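Local atomic coordinates of cell division control protein 4 (Saccharomyces cerevisiae, PDB entry 3V7D), a protein that recognises phosphorylated targets such as the CDK inhibitor SIC1 as the substrate-binding F-box subunit of an SCF E3 ubiquitin ligase. Residues H197-L209 with V221-P235. The protein carries 1 engineered substitution. Residues are numbered along the deposited sequence; the frame is centred on the assembly and turned at random.
Unlike the reference sequence in segment 197-209: Glu200 (reference Lys).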
ATOM      1  N   HIS B 197      26.336  19.280   9.285  1.00 60.26           N
ATOM      2  CA  HIS B 197      25.842  20.653   9.374  1.00 61.30           C
ATOM      3  C   HIS B 197      25.044  20.895  10.653  1.00 60.62           C
ATOM      4  O   HIS B 197      24.240  20.056  11.062  1.00 59.74           O
ATOM      5  CB  HIS B 197      24.962  20.993   8.164  1.00 60.68           C
ATOM      6  CG  HIS B 197      25.643  20.808   6.842  1.00 65.95           C
ATOM      7  ND1 HIS B 197      25.864  19.566   6.284  1.00 66.38           N
ATOM      8  CD2 HIS B 197      26.144  21.708   5.963  1.00 68.85           C
ATOM      9  CE1 HIS B 197      26.479  19.709   5.124  1.00 66.33           C
ATOM     10  NE2 HIS B 197      26.657  20.999   4.904  1.00 69.63           N
ATOM     11  N   VAL B 198      25.270  22.046  11.277  1.00 58.71           N
ATOM     12  CA  VAL B 198      24.437  22.490  12.388  1.00 55.79           C
ATOM     13  C   VAL B 198      23.792  23.829  12.039  1.00 63.18           C
ATOM     14  O   VAL B 198      24.479  24.846  11.940  1.00 71.03           O
ATOM     15  CB  VAL B 198      25.244  22.644  13.686  1.00 59.72           C
ATOM     16  CG1 VAL B 198      24.339  23.106  14.819  1.00 57.73           C
ATOM     17  CG2 VAL B 198      25.933  21.337  14.047  1.00 62.70           C
ATOM     18  N   PHE B 199      22.476  23.824  11.845  1.00 60.37           N
ATOM     19  CA  PHE B 199      21.750  25.041  11.491  1.00 61.80           C
ATOM     20  C   PHE B 199      21.082  25.669  12.710  1.00 63.91           C
ATOM     21  O   PHE B 199      20.182  25.080  13.312  1.00 62.52           O
ATOM     22  CB  PHE B 199      20.687  24.758  10.426  1.00 61.40           C
ATOM     23  CG  PHE B 199      21.242  24.273   9.116  1.00 61.20           C
ATOM     24  CD1 PHE B 199      22.568  24.491   8.781  1.00 60.77           C
ATOM     25  CD2 PHE B 199      20.429  23.598   8.217  1.00 59.48           C
ATOM     26  CE1 PHE B 199      23.076  24.045   7.575  1.00 59.98           C
ATOM     27  CE2 PHE B 199      20.929  23.149   7.010  1.00 57.83           C
ATOM     28  CZ  PHE B 199      22.255  23.374   6.688  1.00 59.61           C
ATOM     29  N   GLU B 200      21.523  26.869  13.070  1.00 62.31           N
ATOM     30  CA  GLU B 200      20.895  27.605  14.156  1.00 62.81           C
ATOM     31  C   GLU B 200      19.960  28.654  13.570  1.00 62.67           C
ATOM     32  O   GLU B 200      20.072  29.008  12.396  1.00 64.98           O
ATOM     33  CB  GLU B 200      21.949  28.247  15.065  1.00 69.09           C
ATOM     34  CG  GLU B 200      22.898  27.238  15.708  1.00 69.97           C
ATOM     35  CD  GLU B 200      23.841  27.864  16.721  1.00 80.14           C
ATOM     36  OE1 GLU B 200      23.601  29.017  17.134  1.00 85.79           O
ATOM     37  OE2 GLU B 200      24.827  27.199  17.106  1.00 83.19           O
ATOM     38  N   GLY B 201      19.030  29.141  14.383  1.00 62.81           N
ATOM     39  CA  GLY B 201      18.067  30.121  13.918  1.00 66.79           C
ATOM     40  C   GLY B 201      16.798  30.112  14.743  1.00 70.90           C
ATOM     41  O   GLY B 201      16.280  31.169  15.106  1.00 72.92           O
ATOM     42  N   HIS B 202      16.289  28.917  15.032  1.00 70.68           N
ATOM     43  CA  HIS B 202      15.122  28.773  15.894  1.00 68.75           C
ATOM     44  C   HIS B 202      15.414  29.337  17.279  1.00 68.56           C
ATOM     45  O   HIS B 202      16.514  29.177  17.807  1.00 66.88           O
ATOM     46  CB  HIS B 202      14.697  27.305  16.004  1.00 64.94           C
ATOM     47  CG  HIS B 202      13.855  26.830  14.860  1.00 56.25           C
ATOM     48  ND1 HIS B 202      12.619  27.366  14.573  1.00 58.37           N
ATOM     49  CD2 HIS B 202      14.069  25.863  13.936  1.00 56.28           C
ATOM     50  CE1 HIS B 202      12.109  26.753  13.521  1.00 58.17           C
ATOM     51  NE2 HIS B 202      12.969  25.836  13.114  1.00 58.82           N
ATOM     52  N   ASN B 203      14.426  30.004  17.861  1.00 68.41           N
ATOM     53  CA  ASN B 203      14.601  30.621  19.167  1.00 74.47           C
ATOM     54  C   ASN B 203      14.029  29.758  20.279  1.00 73.76           C
ATOM     55  O   ASN B 203      13.951  30.180  21.434  1.00 71.59           O
ATOM     56  CB  ASN B 203      13.978  32.017  19.188  1.00 80.05           C
ATOM     57  CG  ASN B 203      14.697  32.986  18.265  1.00 85.13           C
ATOM     58  OD1 ASN B 203      14.088  33.595  17.387  1.00 87.05           O
ATOM     59  ND2 ASN B 203      16.004  33.126  18.459  1.00 85.98           N
ATOM     60  N   SER B 204      13.636  28.542  19.916  1.00 71.67           N
ATOM     61  CA  SER B 204      13.076  27.595  20.869  1.00 69.68           C
ATOM     62  C   SER B 204      13.218  26.164  20.345  1.00 61.51           C
ATOM     63  O   SER B 204      13.805  25.942  19.284  1.00 58.78           O
ATOM     64  CB  SER B 204      11.611  27.931  21.150  1.00 74.92           C
ATOM     65  OG  SER B 204      11.108  27.158  22.224  1.00 78.35           O
ATOM     66  N   THR B 205      12.688  25.203  21.097  1.00 57.41           N
ATOM     67  CA  THR B 205      12.807  23.784  20.758  1.00 56.27           C
ATOM     68  C   THR B 205      12.258  23.457  19.372  1.00 52.78           C
ATOM     69  O   THR B 205      11.142  23.848  19.032  1.00 52.18           O
ATOM     70  CB  THR B 205      12.074  22.897  21.791  1.00 58.22           C
ATOM     71  OG1 THR B 205      12.789  22.909  23.032  1.00 58.25           O
ATOM     72  CG2 THR B 205      11.960  21.460  21.291  1.00 54.36           C
ATOM     73  N   VAL B 206      13.048  22.747  18.570  1.00 51.50           N
ATOM     74  CA  VAL B 206      12.561  22.218  17.302  1.00 53.67           C
ATOM     75  C   VAL B 206      11.658  21.028  17.605  1.00 51.10           C
ATOM     76  O   VAL B 206      12.128  19.984  18.047  1.00 54.58           O
ATOM     77  CB  VAL B 206      13.712  21.771  16.382  1.00 49.66           C
ATOM     78  CG1 VAL B 206      13.165  21.306  15.044  1.00 43.45           C
ATOM     79  CG2 VAL B 206      14.713  22.907  16.183  1.00 53.78           C
ATOM     80  N   ARG B 207      10.360  21.193  17.371  1.00 50.91           N
ATOM     81  CA  ARG B 207       9.371  20.211  17.814  1.00 51.60           C
ATOM     82  C   ARG B 207       9.065  19.137  16.775  1.00 50.94           C
ATOM     83  O   ARG B 207       8.742  18.003  17.122  1.00 58.90           O
ATOM     84  CB  ARG B 207       8.074  20.913  18.217  1.00 52.65           C
ATOM     85  CG  ARG B 207       7.089  20.015  18.939  1.00 55.78           C
ATOM     86  CD  ARG B 207       7.710  19.441  20.199  1.00 58.05           C
ATOM     87  NE  ARG B 207       6.790  18.570  20.922  1.00 58.85           N
ATOM     88  CZ  ARG B 207       6.644  17.272  20.676  1.00 58.58           C
ATOM     89  NH1 ARG B 207       7.358  16.689  19.719  1.00 54.46           N
ATOM     90  NH2 ARG B 207       5.785  16.555  21.389  1.00 56.23           N
ATOM     91  N   CYS B 208       9.165  19.499  15.503  1.00 44.77           N
ATOM     92  CA  CYS B 208       8.796  18.598  14.421  1.00 41.13           C
ATOM     93  C   CYS B 208       9.538  19.008  13.159  1.00 45.40           C
ATOM     94  O   CYS B 208      10.101  20.103  13.104  1.00 50.64           O
ATOM     95  CB  CYS B 208       7.286  18.664  14.177  1.00 37.55           C
ATOM     96  SG  CYS B 208       6.677  20.324  13.708  1.00 49.76           S
ATOM     97  N   LEU B 209       9.539  18.138  12.151  1.00 41.65           N
ATOM     98  CA  LEU B 209      10.178  18.462  10.877  1.00 47.05           C
ATOM     99  C   LEU B 209       9.805  17.499   9.751  1.00 42.35           C
ATOM    100  O   LEU B 209       9.407  16.359   9.996  1.00 43.77           O
ATOM    101  CB  LEU B 209      11.705  18.554  11.033  1.00 56.50           C
ATOM    102  CG  LEU B 209      12.570  17.298  11.121  1.00 60.62           C
ATOM    103  CD1 LEU B 209      13.162  16.977   9.765  1.00 62.86           C
ATOM    104  CD2 LEU B 209      13.678  17.487  12.141  1.00 63.51           C
ATOM    105  N   VAL B 221      12.040  21.433   6.357  1.00 49.60           N
ATOM    106  CA  VAL B 221      11.074  22.323   6.989  1.00 48.59           C
ATOM    107  C   VAL B 221      10.940  21.943   8.457  1.00 49.37           C
ATOM    108  O   VAL B 221      10.593  20.808   8.775  1.00 53.09           O
ATOM    109  CB  VAL B 221       9.693  22.219   6.322  1.00 49.12           C
ATOM    110  CG1 VAL B 221       8.768  23.314   6.839  1.00 49.21           C
ATOM    111  CG2 VAL B 221       9.829  22.303   4.814  1.00 51.23           C
ATOM    112  N   THR B 222      11.215  22.887   9.350  1.00 47.70           N
ATOM    113  CA  THR B 222      11.247  22.586  10.778  1.00 48.45           C
ATOM    114  C   THR B 222      10.285  23.449  11.583  1.00 52.96           C
ATOM    115  O   THR B 222      10.368  24.676  11.556  1.00 59.48           O
ATOM    116  CB  THR B 222      12.673  22.747  11.361  1.00 44.62           C
ATOM    117  OG1 THR B 222      13.126  24.095  11.168  1.00 44.81           O
ATOM    118  CG2 THR B 222      13.639  21.791  10.681  1.00 40.32           C
ATOM    119  N   GLY B 223       9.378  22.799  12.305  1.00 50.13           N
ATOM    120  CA  GLY B 223       8.459  23.496  13.187  1.00 50.37           C
ATOM    121  C   GLY B 223       9.022  23.579  14.594  1.00 53.01           C
ATOM    122  O   GLY B 223       9.665  22.642  15.071  1.00 50.84           O
ATOM    123  N   SER B 224       8.779  24.702  15.263  1.00 54.17           N
ATOM    124  CA  SER B 224       9.359  24.934  16.580  1.00 54.33           C
ATOM    125  C   SER B 224       8.364  25.493  17.585  1.00 51.67           C
ATOM    126  O   SER B 224       7.288  25.963  17.222  1.00 49.33           O
ATOM    127  CB  SER B 224      10.562  25.877  16.468  1.00 57.14           C
ATOM    128  OG  SER B 224      10.930  26.414  17.731  1.00 56.64           O
ATOM    129  N   ARG B 225       8.751  25.444  18.856  1.00 56.23           N
ATOM    130  CA  ARG B 225       7.976  26.055  19.928  1.00 60.14           C
ATOM    131  C   ARG B 225       8.077  27.581  19.923  1.00 61.81           C
ATOM    132  O   ARG B 225       7.512  28.242  20.792  1.00 65.99           O
ATOM    133  CB  ARG B 225       8.422  25.508  21.284  1.00 57.37           C
ATOM    134  CG  ARG B 225       8.015  24.075  21.520  1.00 57.46           C
ATOM    135  CD  ARG B 225       8.420  23.604  22.897  1.00 60.79           C
ATOM    136  NE  ARG B 225       7.660  22.423  23.293  1.00 65.26           N
ATOM    137  CZ  ARG B 225       7.849  21.760  24.429  1.00 69.78           C
ATOM    138  NH1 ARG B 225       8.784  22.156  25.284  1.00 73.03           N
ATOM    139  NH2 ARG B 225       7.104  20.699  24.707  1.00 68.24           N
ATOM    140  N   ASP B 226       8.795  28.138  18.950  1.00 56.20           N
ATOM    141  CA  ASP B 226       8.852  29.590  18.792  1.00 59.94           C
ATOM    142  C   ASP B 226       7.742  30.093  17.872  1.00 63.49           C
ATOM    143  O   ASP B 226       7.788  31.232  17.402  1.00 67.08           O
ATOM    144  CB  ASP B 226      10.228  30.048  18.287  1.00 59.02           C
ATOM    145  CG  ASP B 226      10.613  29.426  16.954  1.00 58.45           C
ATOM    146  OD1 ASP B 226       9.726  28.943  16.220  1.00 65.43           O
ATOM    147  OD2 ASP B 226      11.819  29.424  16.635  1.00 56.97           O
ATOM    148  N   ASN B 227       6.768  29.218  17.615  1.00 59.22           N
ATOM    149  CA  ASN B 227       5.593  29.505  16.783  1.00 55.83           C
ATOM    150  C   ASN B 227       5.879  29.606  15.284  1.00 50.67           C
ATOM    151  O   ASN B 227       4.977  29.889  14.494  1.00 50.98           O
ATOM    152  CB  ASN B 227       4.851  30.761  17.265  1.00 60.09           C
ATOM    153  CG  ASN B 227       4.633  30.772  18.763  1.00 62.46           C
ATOM    154  OD1 ASN B 227       4.804  29.755  19.433  1.00 64.23           O
ATOM    155  ND2 ASN B 227       4.250  31.924  19.297  1.00 61.41           N
ATOM    156  N   THR B 228       7.124  29.362  14.892  1.00 46.73           N
ATOM    157  CA  THR B 228       7.517  29.530  13.499  1.00 52.19           C
ATOM    158  C   THR B 228       7.874  28.213  12.825  1.00 57.71           C
ATOM    159  O   THR B 228       7.990  27.172  13.475  1.00 55.61           O
ATOM    160  CB  THR B 228       8.757  30.440  13.363  1.00 53.88           C
ATOM    161  OG1 THR B 228       9.944  29.675  13.623  1.00 51.19           O
ATOM    162  CG2 THR B 228       8.684  31.618  14.329  1.00 57.96           C
ATOM    163  N   LEU B 229       8.046  28.280  11.509  1.00 59.85           N
ATOM    164  CA  LEU B 229       8.707  27.223  10.758  1.00 58.37           C
ATOM    165  C   LEU B 229       9.874  27.816   9.975  1.00 63.11           C
ATOM    166  O   LEU B 229       9.763  28.903   9.404  1.00 61.82           O
ATOM    167  CB  LEU B 229       7.742  26.533   9.799  1.00 57.54           C
ATOM    168  CG  LEU B 229       6.619  25.698  10.411  1.00 55.52           C
ATOM    169  CD1 LEU B 229       5.354  26.531  10.587  1.00 50.09           C
ATOM    170  CD2 LEU B 229       6.358  24.477   9.550  1.00 52.98           C
ATOM    171  N   HIS B 230      10.997  27.106   9.960  1.00 56.00           N
ATOM    172  CA  HIS B 230      12.146  27.523   9.170  1.00 53.96           C
ATOM    173  C   HIS B 230      12.298  26.602   7.972  1.00 57.51           C
ATOM    174  O   HIS B 230      12.071  25.398   8.077  1.00 61.91           O
ATOM    175  CB  HIS B 230      13.420  27.498  10.015  1.00 53.43           C
ATOM    176  CG  HIS B 230      13.568  28.672  10.933  1.00 61.31           C
ATOM    177  ND1 HIS B 230      12.516  29.192  11.657  1.00 62.01           N
ATOM    178  CD2 HIS B 230      14.650  29.426  11.249  1.00 62.01           C
ATOM    179  CE1 HIS B 230      12.944  30.213  12.378  1.00 63.70           C
ATOM    180  NE2 HIS B 230      14.235  30.375  12.150  1.00 61.17           N
ATOM    181  N   VAL B 231      12.670  27.167   6.829  1.00 57.15           N
ATOM    182  CA  VAL B 231      12.904  26.366   5.631  1.00 53.54           C
ATOM    183  C   VAL B 231      14.389  26.388   5.259  1.00 60.70           C
ATOM    184  O   VAL B 231      15.020  27.445   5.241  1.00 63.24           O
ATOM    185  CB  VAL B 231      12.032  26.835   4.441  1.00 53.27           C
ATOM    186  CG1 VAL B 231      12.260  25.944   3.229  1.00 50.15           C
ATOM    187  CG2 VAL B 231      10.556  26.837   4.828  1.00 46.30           C
ATOM    188  N   TRP B 232      14.949  25.213   4.988  1.00 61.14           N
ATOM    189  CA  TRP B 232      16.358  25.100   4.636  1.00 59.33           C
ATOM    190  C   TRP B 232      16.550  24.156   3.457  1.00 61.35           C
ATOM    191  O   TRP B 232      15.807  23.185   3.305  1.00 63.66           O
ATOM    192  CB  TRP B 232      17.198  24.584   5.811  1.00 56.62           C
ATOM    193  CG  TRP B 232      16.655  24.852   7.177  1.00 56.26           C
ATOM    194  CD1 TRP B 232      15.568  24.266   7.762  1.00 58.40           C
ATOM    195  CD2 TRP B 232      17.207  25.733   8.155  1.00 56.32           C
ATOM    196  NE1 TRP B 232      15.397  24.751   9.036  1.00 55.74           N
ATOM    197  CE2 TRP B 232      16.397  25.657   9.303  1.00 53.27           C
ATOM    198  CE3 TRP B 232      18.308  26.598   8.170  1.00 57.79           C
ATOM    199  CZ2 TRP B 232      16.647  26.403  10.452  1.00 57.17           C
ATOM    200  CZ3 TRP B 232      18.557  27.344   9.311  1.00 57.60           C
ATOM    201  CH2 TRP B 232      17.730  27.242  10.434  1.00 60.23           C
ATOM    202  N   LYS B 233      17.549  24.438   2.627  1.00 58.27           N
ATOM    203  CA  LYS B 233      17.952  23.498   1.590  1.00 61.06           C
ATOM    204  C   LYS B 233      18.780  22.383   2.216  1.00 63.47           C
ATOM    205  O   LYS B 233      19.613  22.639   3.082  1.00 66.75           O
ATOM    206  CB  LYS B 233      18.752  24.203   0.492  1.00 66.08           C
ATOM    207  CG  LYS B 233      17.926  25.165  -0.348  1.00 74.08           C
ATOM    208  CD  LYS B 233      18.749  25.789  -1.460  1.00 80.56           C
ATOM    209  CE  LYS B 233      19.808  26.719  -0.902  1.00 86.60           C
ATOM    210  NZ  LYS B 233      19.208  27.921  -0.257  1.00 88.88           N
ATOM    211  N   LEU B 234      18.532  21.145   1.791  1.00 58.93           N
ATOM    212  CA  LEU B 234      19.332  20.008   2.236  1.00 57.63           C
ATOM    213  C   LEU B 234      20.633  19.966   1.443  1.00 60.95           C
ATOM    214  O   LEU B 234      20.609  19.853   0.218  1.00 63.98           O
ATOM    215  CB  LEU B 234      18.566  18.696   2.046  1.00 54.81           C
ATOM    216  CG  LEU B 234      19.297  17.414   2.458  1.00 52.26           C
ATOM    217  CD1 LEU B 234      19.466  17.343   3.970  1.00 46.02           C
ATOM    218  CD2 LEU B 234      18.574  16.179   1.935  1.00 51.18           C
ATOM    219  N   PRO B 235      21.772  20.077   2.140  1.00 65.16           N
ATOM    220  CA  PRO B 235      23.100  20.086   1.512  1.00 72.42           C
ATOM    221  C   PRO B 235      23.383  18.827   0.691  1.00 79.28           C
ATOM    222  O   PRO B 235      22.996  17.723   1.082  1.00 80.24           O
ATOM    223  CB  PRO B 235      24.047  20.162   2.711  1.00 71.62           C
ATOM    224  CG  PRO B 235      23.241  20.826   3.780  1.00 70.87           C
ATOM    225  CD  PRO B 235      21.847  20.311   3.592  1.00 66.31           C
TER
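Asp226 OD2 takes two bonds from segment 197-209. His202 ND1 lies 3.0 Å from Asp226 OD2, on its syn side, and Asn203 N reaches the anti lone pair. The other oxygen, OD1, accepts from Thr228 N and OG1, so both ends of the carboxylate are held. The other ring nitrogen, His202 NE2, is 2.6 Å from Thr222 OG1, and Trp232 NE1 donates to that hydroxyl almost straight, at 174°. This Asp-His-Thr-Trp network is the hydrogen-bonded tetrad known from WD40 repeats. Ser224 CB lies over one face of the His202 ring and His230 over the other. With an alanine in place of Asp226, His202 ND1, Asn203 N and Thr228 would probably lose their acceptor, and the imidazole would be less firmly fixed.

Thr205 O accepts from Arg225 N and, above its carbonyl plane, from Ser224 OG. Gly223 O takes Arg207 N at 2.8 Å and Cys208 N at 3.2 Å, forming a classic bulge. Cys208 SG lies 3.7 Å from Gly223 CA, where there is no side chain. Further along, Phe199 CB sits over the six-membered ring of Trp232. Pro235 CG lies 3.6 Å from the His197 ring centroid, over its face.

Arg207 bonds to a modified side chain of the bound peptide, and Arg225 to the peptide backbone as well as to a modified side chain. The contact links strand 194-199, which lies between 185-189 and 251-253 in one propeller sheet, to the next sheet, where strand 218-224 pairs with 206-213 and 229-233.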